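Side-chain contacts in N-terminal acetyltransferase B complex subunit MDM20 (PDB 5K04), which is the non-catalytic subunit of the NatB N-terminal acetyltransferase complex and probably serves as a helical scaffold for the catalytic subunit: residues Glu632-Ser635 against Leu636-Tyr639; Met688-Leu691 against Val692-Lys696; Val676-Leu679 against Ala680-Pro684. All coordinates share one frame; numbering follows the deposited sequence.

Contact 1 (Glu632-Ser635 against Leu636-Tyr639)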
ATOM      1  N   GLU A 632      31.817  19.506 -27.903  1.00 55.55           N
ATOM      2  CA  GLU A 632      31.075  18.809 -26.861  1.00 59.54           C
ATOM      3  C   GLU A 632      30.457  17.531 -27.410  1.00 55.09           C
ATOM      4  O   GLU A 632      30.527  16.473 -26.773  1.00 45.05           O
ATOM      5  CB  GLU A 632      30.003  19.734 -26.278  1.00 67.63           C
ATOM      6  CG  GLU A 632      30.551  21.054 -25.735  1.00 76.55           C
ATOM      7  CD  GLU A 632      29.467  22.094 -25.488  1.00 79.16           C
ATOM      8  OE1 GLU A 632      28.595  22.276 -26.368  1.00 78.12           O
ATOM      9  OE2 GLU A 632      29.487  22.729 -24.412  1.00 77.68           O
ATOM     10  N   THR A 633      29.865  17.614 -28.610  1.00 58.74           N
ATOM     11  CA  THR A 633      29.313  16.443 -29.294  1.00 53.65           C
ATOM     12  C   THR A 633      30.354  15.328 -29.411  1.00 54.90           C
ATOM     13  O   THR A 633      30.083  14.157 -29.106  1.00 38.32           O
ATOM     14  CB  THR A 633      28.817  16.854 -30.692  1.00 48.71           C
ATOM     15  OG1 THR A 633      27.898  17.950 -30.592  1.00 40.62           O
ATOM     16  CG2 THR A 633      28.141  15.688 -31.404  1.00 44.68           C
ATOM     17  N   GLN A 634      31.563  15.690 -29.848  1.00 58.85           N
ATOM     18  CA  GLN A 634      32.593  14.696 -30.120  1.00 52.18           C
ATOM     19  C   GLN A 634      33.104  14.057 -28.835  1.00 54.34           C
ATOM     20  O   GLN A 634      33.375  12.851 -28.808  1.00 48.71           O
ATOM     21  CB  GLN A 634      33.726  15.340 -30.919  1.00 52.78           C
ATOM     22  CG  GLN A 634      33.355  15.553 -32.366  1.00 51.50           C
ATOM     23  CD  GLN A 634      33.034  14.224 -33.052  1.00 59.21           C
ATOM     24  OE1 GLN A 634      33.799  13.265 -32.955  1.00 54.36           O
ATOM     25  NE2 GLN A 634      31.895  14.162 -33.729  1.00 69.43           N
ATOM     26  N   SER A 635      33.227  14.835 -27.752  1.00 57.78           N
ATOM     27  CA  SER A 635      33.687  14.245 -26.495  1.00 58.13           C
ATOM     28  C   SER A 635      32.679  13.229 -25.972  1.00 48.97           C
ATOM     29  O   SER A 635      33.027  12.074 -25.709  1.00 43.16           O
ATOM     30  CB  SER A 635      33.963  15.325 -25.449  1.00 51.60           C
ATOM     31  OG  SER A 635      32.812  16.111 -25.221  1.00 62.04           O
ATOM     32  N   LEU A 636      31.418  13.642 -25.827  1.00 47.23           N
ATOM     33  CA  LEU A 636      30.381  12.711 -25.385  1.00 45.30           C
ATOM     34  C   LEU A 636      30.269  11.510 -26.322  1.00 48.21           C
ATOM     35  O   LEU A 636      30.056  10.375 -25.872  1.00 34.70           O
ATOM     36  CB  LEU A 636      29.050  13.451 -25.284  1.00 41.19           C
ATOM     37  CG  LEU A 636      29.101  14.568 -24.236  1.00 47.83           C
ATOM     38  CD1 LEU A 636      27.860  15.435 -24.273  1.00 50.17           C
ATOM     39  CD2 LEU A 636      29.310  13.957 -22.853  1.00 40.32           C
ATOM     40  N   TYR A 637      30.432  11.732 -27.630  1.00 55.37           N
ATOM     41  CA  TYR A 637      30.263  10.629 -28.567  1.00 54.90           C
ATOM     42  C   TYR A 637      31.451   9.674 -28.544  1.00 49.19           C
ATOM     43  O   TYR A 637      31.269   8.462 -28.731  1.00 36.03           O
ATOM     44  CB  TYR A 637      30.023  11.169 -29.976  1.00 51.04           C
ATOM     45  CG  TYR A 637      30.346  10.174 -31.057  1.00 47.70           C
ATOM     46  CD1 TYR A 637      29.541   9.063 -31.258  1.00 47.23           C
ATOM     47  CD2 TYR A 637      31.472  10.331 -31.862  1.00 47.98           C
ATOM     48  CE1 TYR A 637      29.836   8.139 -32.228  1.00 50.09           C
ATOM     49  CE2 TYR A 637      31.778   9.401 -32.852  1.00 47.58           C
ATOM     50  CZ  TYR A 637      30.945   8.313 -33.029  1.00 45.61           C
ATOM     51  OH  TYR A 637      31.195   7.373 -33.991  1.00 38.92           O
ATOM     52  N   ASN A 638      32.666  10.201 -28.324  1.00 46.74           N
ATOM     53  CA  ASN A 638      33.851   9.349 -28.234  1.00 48.69           C
ATOM     54  C   ASN A 638      33.721   8.342 -27.093  1.00 50.18           C
ATOM     55  O   ASN A 638      34.125   7.182 -27.231  1.00 36.27           O
ATOM     56  CB  ASN A 638      35.115  10.198 -28.041  1.00 55.38           C
ATOM     57  CG  ASN A 638      35.697  10.737 -29.360  1.00 63.33           C
ATOM     58  OD1 ASN A 638      35.335  10.305 -30.459  1.00 56.09           O
ATOM     59  ND2 ASN A 638      36.613  11.685 -29.239  1.00 74.22           N
ATOM     60  N   TYR A 639      33.149   8.766 -25.959  1.00 49.26           N
ATOM     61  CA  TYR A 639      32.983   7.840 -24.845  1.00 44.92           C
ATOM     62  C   TYR A 639      32.026   6.707 -25.206  1.00 40.17           C
ATOM     63  O   TYR A 639      32.261   5.550 -24.840  1.00 33.61           O
ATOM     64  CB  TYR A 639      32.511   8.587 -23.601  1.00 37.05           C
ATOM     65  CG  TYR A 639      32.578   7.730 -22.350  1.00 48.49           C
ATOM     66  CD1 TYR A 639      31.501   6.928 -21.964  1.00 47.24           C
ATOM     67  CD2 TYR A 639      33.717   7.727 -21.546  1.00 47.52           C
ATOM     68  CE1 TYR A 639      31.566   6.142 -20.815  1.00 49.84           C
ATOM     69  CE2 TYR A 639      33.793   6.948 -20.401  1.00 47.95           C
ATOM     70  CZ  TYR A 639      32.722   6.154 -20.039  1.00 52.71           C
ATOM     71  OH  TYR A 639      32.799   5.386 -18.898  1.00 42.16           O
TER

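Contact 2 (Met688-Leu691 against Val692-Lys696)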
ATOM      1  N   MET A 688      25.513   8.748 -34.964  1.00 57.16           N
ATOM      2  CA  MET A 688      24.478   7.805 -34.538  1.00 55.56           C
ATOM      3  C   MET A 688      24.466   6.554 -35.415  1.00 58.41           C
ATOM      4  O   MET A 688      24.293   5.436 -34.910  1.00 44.35           O
ATOM      5  CB  MET A 688      23.106   8.471 -34.551  1.00 49.22           C
ATOM      6  CG  MET A 688      22.927   9.532 -33.483  1.00 53.80           C
ATOM      7  SD  MET A 688      23.321   8.969 -31.841  1.00 35.29           S
ATOM      8  CE  MET A 688      22.039   7.776 -31.730  1.00 44.23           C
ATOM      9  N   ASN A 689      24.643   6.721 -36.733  1.00 61.61           N
ATOM     10  CA  ASN A 689      24.737   5.558 -37.610  1.00 56.05           C
ATOM     11  C   ASN A 689      25.930   4.688 -37.250  1.00 52.41           C
ATOM     12  O   ASN A 689      25.888   3.468 -37.433  1.00 40.22           O
ATOM     13  CB  ASN A 689      24.820   5.993 -39.066  1.00 57.64           C
ATOM     14  CG  ASN A 689      23.508   6.533 -39.579  1.00 73.50           C
ATOM     15  OD1 ASN A 689      22.438   6.108 -39.140  1.00 68.97           O
ATOM     16  ND2 ASN A 689      23.579   7.488 -40.508  1.00 87.27           N
ATOM     17  N   GLN A 690      26.993   5.288 -36.716  1.00 57.35           N
ATOM     18  CA  GLN A 690      28.131   4.492 -36.280  1.00 54.86           C
ATOM     19  C   GLN A 690      27.817   3.740 -34.989  1.00 53.59           C
ATOM     20  O   GLN A 690      28.267   2.601 -34.806  1.00 49.32           O
ATOM     21  CB  GLN A 690      29.360   5.388 -36.123  1.00 61.49           C
ATOM     22  CG  GLN A 690      30.614   4.679 -35.633  1.00 64.01           C
ATOM     23  CD  GLN A 690      31.015   3.502 -36.497  1.00 65.48           C
ATOM     24  OE1 GLN A 690      30.631   3.404 -37.664  1.00 63.49           O
ATOM     25  NE2 GLN A 690      31.801   2.598 -35.920  1.00 70.73           N
ATOM     26  N   LEU A 691      27.034   4.349 -34.088  1.00 48.65           N
ATOM     27  CA  LEU A 691      26.599   3.614 -32.903  1.00 49.50           C
ATOM     28  C   LEU A 691      25.662   2.474 -33.285  1.00 49.61           C
ATOM     29  O   LEU A 691      25.755   1.373 -32.729  1.00 36.38           O
ATOM     30  CB  LEU A 691      25.919   4.546 -31.901  1.00 45.17           C
ATOM     31  CG  LEU A 691      26.720   5.742 -31.394  1.00 45.16           C
ATOM     32  CD1 LEU A 691      25.936   6.511 -30.314  1.00 41.15           C
ATOM     33  CD2 LEU A 691      28.078   5.285 -30.892  1.00 44.38           C
ATOM     34  N   VAL A 692      24.751   2.720 -34.237  1.00 54.26           N
ATOM     35  CA  VAL A 692      23.921   1.635 -34.757  1.00 52.99           C
ATOM     36  C   VAL A 692      24.803   0.527 -35.315  1.00 51.95           C
ATOM     37  O   VAL A 692      24.533  -0.664 -35.117  1.00 37.80           O
ATOM     38  CB  VAL A 692      22.930   2.169 -35.810  1.00 51.36           C
ATOM     39  CG1 VAL A 692      22.242   1.020 -36.550  1.00 38.33           C
ATOM     40  CG2 VAL A 692      21.893   3.067 -35.152  1.00 46.55           C
ATOM     41  N   ASN A 693      25.896   0.906 -35.987  1.00 56.92           N
ATOM     42  CA  ASN A 693      26.820  -0.088 -36.525  1.00 58.31           C
ATOM     43  C   ASN A 693      27.546  -0.833 -35.414  1.00 52.63           C
ATOM     44  O   ASN A 693      27.753  -2.048 -35.507  1.00 43.59           O
ATOM     45  CB  ASN A 693      27.832   0.573 -37.462  1.00 56.47           C
ATOM     46  CG  ASN A 693      27.266   0.823 -38.851  1.00 67.34           C
ATOM     47  OD1 ASN A 693      26.366   0.111 -39.320  1.00 57.68           O
ATOM     48  ND2 ASN A 693      27.798   1.844 -39.522  1.00 79.73           N
ATOM     49  N   LEU A 694      27.945  -0.114 -34.361  1.00 60.84           N
ATOM     50  CA  LEU A 694      28.714  -0.725 -33.284  1.00 57.14           C
ATOM     51  C   LEU A 694      27.905  -1.764 -32.520  1.00 50.60           C
ATOM     52  O   LEU A 694      28.469  -2.758 -32.045  1.00 41.98           O
ATOM     53  CB  LEU A 694      29.212   0.350 -32.325  1.00 56.82           C
ATOM     54  CG  LEU A 694      30.450   1.135 -32.742  1.00 55.16           C
ATOM     55  CD1 LEU A 694      30.844   2.114 -31.653  1.00 45.38           C
ATOM     56  CD2 LEU A 694      31.583   0.173 -33.019  1.00 54.73           C
ATOM     57  N   VAL A 695      26.591  -1.546 -32.375  1.00 50.45           N
ATOM     58  CA  VAL A 695      25.753  -2.479 -31.619  1.00 51.67           C
ATOM     59  C   VAL A 695      25.372  -3.711 -32.420  1.00 49.80           C
ATOM     60  O   VAL A 695      24.939  -4.705 -31.829  1.00 33.39           O
ATOM     61  CB  VAL A 695      24.476  -1.790 -31.102  1.00 51.64           C
ATOM     62  CG1 VAL A 695      24.825  -0.540 -30.273  1.00 46.33           C
ATOM     63  CG2 VAL A 695      23.545  -1.447 -32.247  1.00 51.10           C
ATOM     64  N   LYS A 696      25.559  -3.679 -33.746  1.00 58.58           N
ATOM     65  CA  LYS A 696      25.203  -4.798 -34.619  1.00 59.21           C
ATOM     66  C   LYS A 696      25.764  -6.155 -34.186  1.00 50.61           C
ATOM     67  O   LYS A 696      25.005  -7.137 -34.201  1.00 40.36           O
ATOM     68  CB  LYS A 696      25.632  -4.465 -36.057  1.00 70.06           C
ATOM     69  CG  LYS A 696      24.524  -3.872 -36.909  1.00 81.09           C
ATOM     70  CD  LYS A 696      23.278  -4.753 -36.827  1.00 94.02           C
ATOM     71  CE  LYS A 696      22.111  -4.199 -37.643  1.00 98.53           C
ATOM     72  NZ  LYS A 696      20.893  -5.057 -37.503  1.00 96.86           N
TER

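Contact 3 (Val676-Leu679 against Ala680-Pro684)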
ATOM      1  N   VAL A 676      18.922   3.498 -28.709  1.00 51.20           N
ATOM      2  CA  VAL A 676      19.912   3.952 -29.689  1.00 54.43           C
ATOM      3  C   VAL A 676      19.308   3.951 -31.091  1.00 53.18           C
ATOM      4  O   VAL A 676      19.454   4.914 -31.856  1.00 41.85           O
ATOM      5  CB  VAL A 676      21.178   3.075 -29.623  1.00 51.77           C
ATOM      6  CG1 VAL A 676      22.034   3.272 -30.869  1.00 44.93           C
ATOM      7  CG2 VAL A 676      21.993   3.377 -28.365  1.00 45.77           C
ATOM      8  N   LYS A 677      18.608   2.865 -31.445  1.00 54.09           N
ATOM      9  CA  LYS A 677      18.034   2.762 -32.783  1.00 51.77           C
ATOM     10  C   LYS A 677      16.897   3.753 -32.973  1.00 50.91           C
ATOM     11  O   LYS A 677      16.763   4.350 -34.047  1.00 44.62           O
ATOM     12  CB  LYS A 677      17.564   1.330 -33.046  1.00 42.31           C
ATOM     13  CG  LYS A 677      18.731   0.353 -33.101  1.00 56.99           C
ATOM     14  CD  LYS A 677      18.307  -1.091 -33.312  1.00 60.67           C
ATOM     15  CE  LYS A 677      19.540  -1.960 -33.486  1.00 66.89           C
ATOM     16  NZ  LYS A 677      19.195  -3.389 -33.713  1.00 72.26           N
ATOM     17  N   LEU A 678      16.078   3.954 -31.940  1.00 56.08           N
ATOM     18  CA  LEU A 678      14.993   4.925 -32.040  1.00 52.45           C
ATOM     19  C   LEU A 678      15.545   6.324 -32.300  1.00 49.94           C
ATOM     20  O   LEU A 678      15.083   7.035 -33.205  1.00 45.55           O
ATOM     21  CB  LEU A 678      14.149   4.874 -30.767  1.00 53.91           C
ATOM     22  CG  LEU A 678      12.841   5.659 -30.647  1.00 52.95           C
ATOM     23  CD1 LEU A 678      11.998   5.078 -29.549  1.00 49.33           C
ATOM     24  CD2 LEU A 678      13.122   7.101 -30.331  1.00 59.13           C
ATOM     25  N   LEU A 679      16.553   6.729 -31.523  1.00 51.98           N
ATOM     26  CA  LEU A 679      17.133   8.056 -31.687  1.00 53.83           C
ATOM     27  C   LEU A 679      17.868   8.192 -33.016  1.00 54.02           C
ATOM     28  O   LEU A 679      17.850   9.268 -33.628  1.00 46.80           O
ATOM     29  CB  LEU A 679      18.063   8.358 -30.518  1.00 53.18           C
ATOM     30  CG  LEU A 679      17.302   8.568 -29.204  1.00 52.11           C
ATOM     31  CD1 LEU A 679      18.243   8.597 -28.021  1.00 45.01           C
ATOM     32  CD2 LEU A 679      16.489   9.862 -29.276  1.00 43.83           C
ATOM     33  N   ALA A 680      18.520   7.122 -33.479  1.00 54.01           N
ATOM     34  CA  ALA A 680      19.173   7.172 -34.784  1.00 52.77           C
ATOM     35  C   ALA A 680      18.180   7.513 -35.892  1.00 57.65           C
ATOM     36  O   ALA A 680      18.520   8.232 -36.839  1.00 59.01           O
ATOM     37  CB  ALA A 680      19.856   5.844 -35.077  1.00 50.74           C
ATOM     38  N   LYS A 681      16.948   7.007 -35.788  1.00 60.91           N
ATOM     39  CA  LYS A 681      15.894   7.376 -36.728  1.00 62.88           C
ATOM     40  C   LYS A 681      15.476   8.832 -36.546  1.00 63.16           C
ATOM     41  O   LYS A 681      15.553   9.635 -37.480  1.00 59.77           O
ATOM     42  CB  LYS A 681      14.684   6.458 -36.538  1.00 69.35           C
ATOM     43  CG  LYS A 681      14.940   4.968 -36.727  1.00 83.28           C
ATOM     44  CD  LYS A 681      13.711   4.168 -36.294  1.00 95.56           C
ATOM     45  CE  LYS A 681      14.000   2.676 -36.146  1.00103.66           C
ATOM     46  NZ  LYS A 681      12.902   1.971 -35.410  1.00107.49           N
ATOM     47  N   ARG A 682      15.021   9.186 -35.335  1.00 71.29           N
ATOM     48  CA  ARG A 682      14.485  10.523 -35.076  1.00 66.05           C
ATOM     49  C   ARG A 682      15.531  11.615 -35.254  1.00 62.66           C
ATOM     50  O   ARG A 682      15.176  12.754 -35.575  1.00 63.27           O
ATOM     51  CB  ARG A 682      13.906  10.602 -33.661  1.00 60.61           C
ATOM     52  CG  ARG A 682      12.491  10.092 -33.507  1.00 69.45           C
ATOM     53  CD  ARG A 682      12.080  10.074 -32.027  1.00 88.07           C
ATOM     54  NE  ARG A 682      12.043  11.402 -31.396  1.00 93.94           N
ATOM     55  CZ  ARG A 682      10.930  11.985 -30.954  1.00 87.11           C
ATOM     56  NH1 ARG A 682       9.768  11.347 -31.078  1.00 85.80           N
ATOM     57  NH2 ARG A 682      10.973  13.193 -30.394  1.00 77.40           N
ATOM     58  N   HIS A 683      16.811  11.304 -35.044  1.00 64.98           N
ATOM     59  CA  HIS A 683      17.882  12.304 -35.101  1.00 72.37           C
ATOM     60  C   HIS A 683      19.083  11.745 -35.857  1.00 68.06           C
ATOM     61  O   HIS A 683      20.139  11.466 -35.276  1.00 62.29           O
ATOM     62  CB  HIS A 683      18.260  12.767 -33.691  1.00 75.49           C
ATOM     63  CG  HIS A 683      17.095  13.287 -32.901  1.00 75.97           C
ATOM     64  ND1 HIS A 683      16.444  12.532 -31.950  1.00 77.68           N
ATOM     65  CD2 HIS A 683      16.447  14.476 -32.942  1.00 77.19           C
ATOM     66  CE1 HIS A 683      15.455  13.237 -31.429  1.00 77.48           C
ATOM     67  NE2 HIS A 683      15.434  14.421 -32.013  1.00 75.41           N
ATOM     68  N   PRO A 684      18.967  11.622 -37.182  1.00 72.31           N
ATOM     69  CA  PRO A 684      20.011  10.950 -37.965  1.00 66.18           C
ATOM     70  C   PRO A 684      21.280  11.778 -38.020  1.00 62.56           C
ATOM     71  O   PRO A 684      21.248  12.972 -38.319  1.00 57.41           O
ATOM     72  CB  PRO A 684      19.389  10.809 -39.362  1.00 58.01           C
ATOM     73  CG  PRO A 684      17.973  11.279 -39.234  1.00 64.56           C
ATOM     74  CD  PRO A 684      17.914  12.178 -38.042  1.00 69.23           C
TER

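Contact 1 (Glu632-Ser635 against Leu636-Tyr639)
E632 and L636 meet one turn apart on the α-helix 630-643, part of the all-helical fold of this subunit. The backbone N of L636 donates to O of E632 at 3.1 Å, and the bond is nearly straight, at 169°. That carbonyl has a second donor: OG of S635 lies 2.8 Å from O of E632 and is tilted from the carbonyl plane. The hydroxyl reaches back because chi1 of S635 is 57°, which sets OG between the backbone N and the carbonyl carbon. The side chain of L636 leans against the same oxygen, its CG 3.5 Å from O of E632.

One residue on, Y637 N donates a hydrogen bond to O of T633. The ring of Y637 swings out with CG opposite the backbone N (chi1 158°). Q634 runs beside it in the same direction, its chain bent at chi2, so that OE1 comes to the ring edge near its plane, 3.9 Å from CD2 of Y637. The amide of Q634 and the ring of Y637 are steeply inclined to each other. N638 N completes the turn on O of Q634, and the last link, from Y639 N to O of S635, is weak.

Further out, OG1 of T633 bonds to O of N629, and the carbonyl of L636 accepts from ND2 of N619 on helix 608-625. L636 packs on K622 and I623 of that helix, and K615 makes a cation-pi contact with Y639. Over the exposed turn, CG of the N638 amide rests 3.2 Å from O of Q634.

Contact 2 (Met688-Leu691 against Val692-Lys696)
M688-L691 and V692-V695 are successive turns of the α-helix 686-695, joined by four backbone bonds from residue i+4 to residue i. They run from V692 N to O of M688 (2.8 Å), N693 N to O of N689, L694 N to O of Q690 and V695 N to O of L691. The first is the straightest, at 168°.

Among the side chains, Q690 reaches both N693 and L694. Its CG stands opposite the backbone N (chi1 178°) and the chain then bends at chi2, carrying the amide forward along the helix towards these two residues. NE2 of Q690 lies 3.8 Å from CG of L694, while OE1 of Q690 is 3.7 Å from ND2 of N693; the side chains of Q690 and N693 cross at about a right angle. L691 and L694 form a loose apolar pair, with CD2 of L691 4.3 Å from CD1 of L694. V695 folds CG1 back to 3.2 Å from O of L691, and V692 sets CG2 against O of M688.

Three neighbouring helices receive apolar side chains from this one: L691 packs on L640 of helix 630-643, V692 on A680 and V695 on I673 of helix 661-682, and M688 on L620 and T624 of helix 608-625.

Contact 3 (Val676-Leu679 against Ala680-Pro684)
L679 and H683 meet at the C-terminal end of the α-helix 661-682, where the chain leaves helical geometry at H683 before P684. The carbonyl of L679 receives the last bond of the series, from H683 N at 2.7 Å. The three bonds before it follow the same i+4 to i pattern: A680 N to O of V676, K681 N to O of K677, and R682 N to O of L678. The bond from R682 is almost straight, with an angle of 175° at the hydrogen, and its donor lies in the plane of the L678 carbonyl. The carbonyls of V676 to L679 thus each have a backbone donor in the final turn.

Across the two segments K681 and R682 touch through their aliphatic parts. K681 runs extended beyond CG and passes over the carbonyl of K677, with CG of K681 3.3 Å from that oxygen. R682 lies alongside L678, both pointing the same way, and CD of R682 touches CD2 of L678 at 3.6 Å. A bend at chi3 (63°) then turns the guanidinium out of this line; NH2 forms a salt bridge with D587, while K625 brings another positive charge close to it. F585 touches both L678 and R682, and L679 packs on L620 and T624 of helix 608-625.

The imidazole of H683 is less well provided for. Its ND1 is buried and has no polar partner in the model; instead a methyl group of L679 comes up to the edge of the ring, near its plane, with CD2 of L679 3.8 Å from ND1 of H683.

How the contacts relate
From the N terminus the chain passes through contact 1 on helix 630-643, then contact 3 near the end of helix 661-682, and finally contact 2 on helix 686-695. Each lies within continuous chain, so none closes a long loop, and the three follow in series without nesting or crossing. Contact 2 is the middle element in space. Y637 OH of contact 1 approaches CG of Q690 at 3.2 Å, and on the other helix CG2 of V692 meets CB of A680 at 3.4 Å. Contacts 1 and 3 do not touch, their nearest atoms being about 9 Å apart, yet helix 608-625 packs against residues of all three.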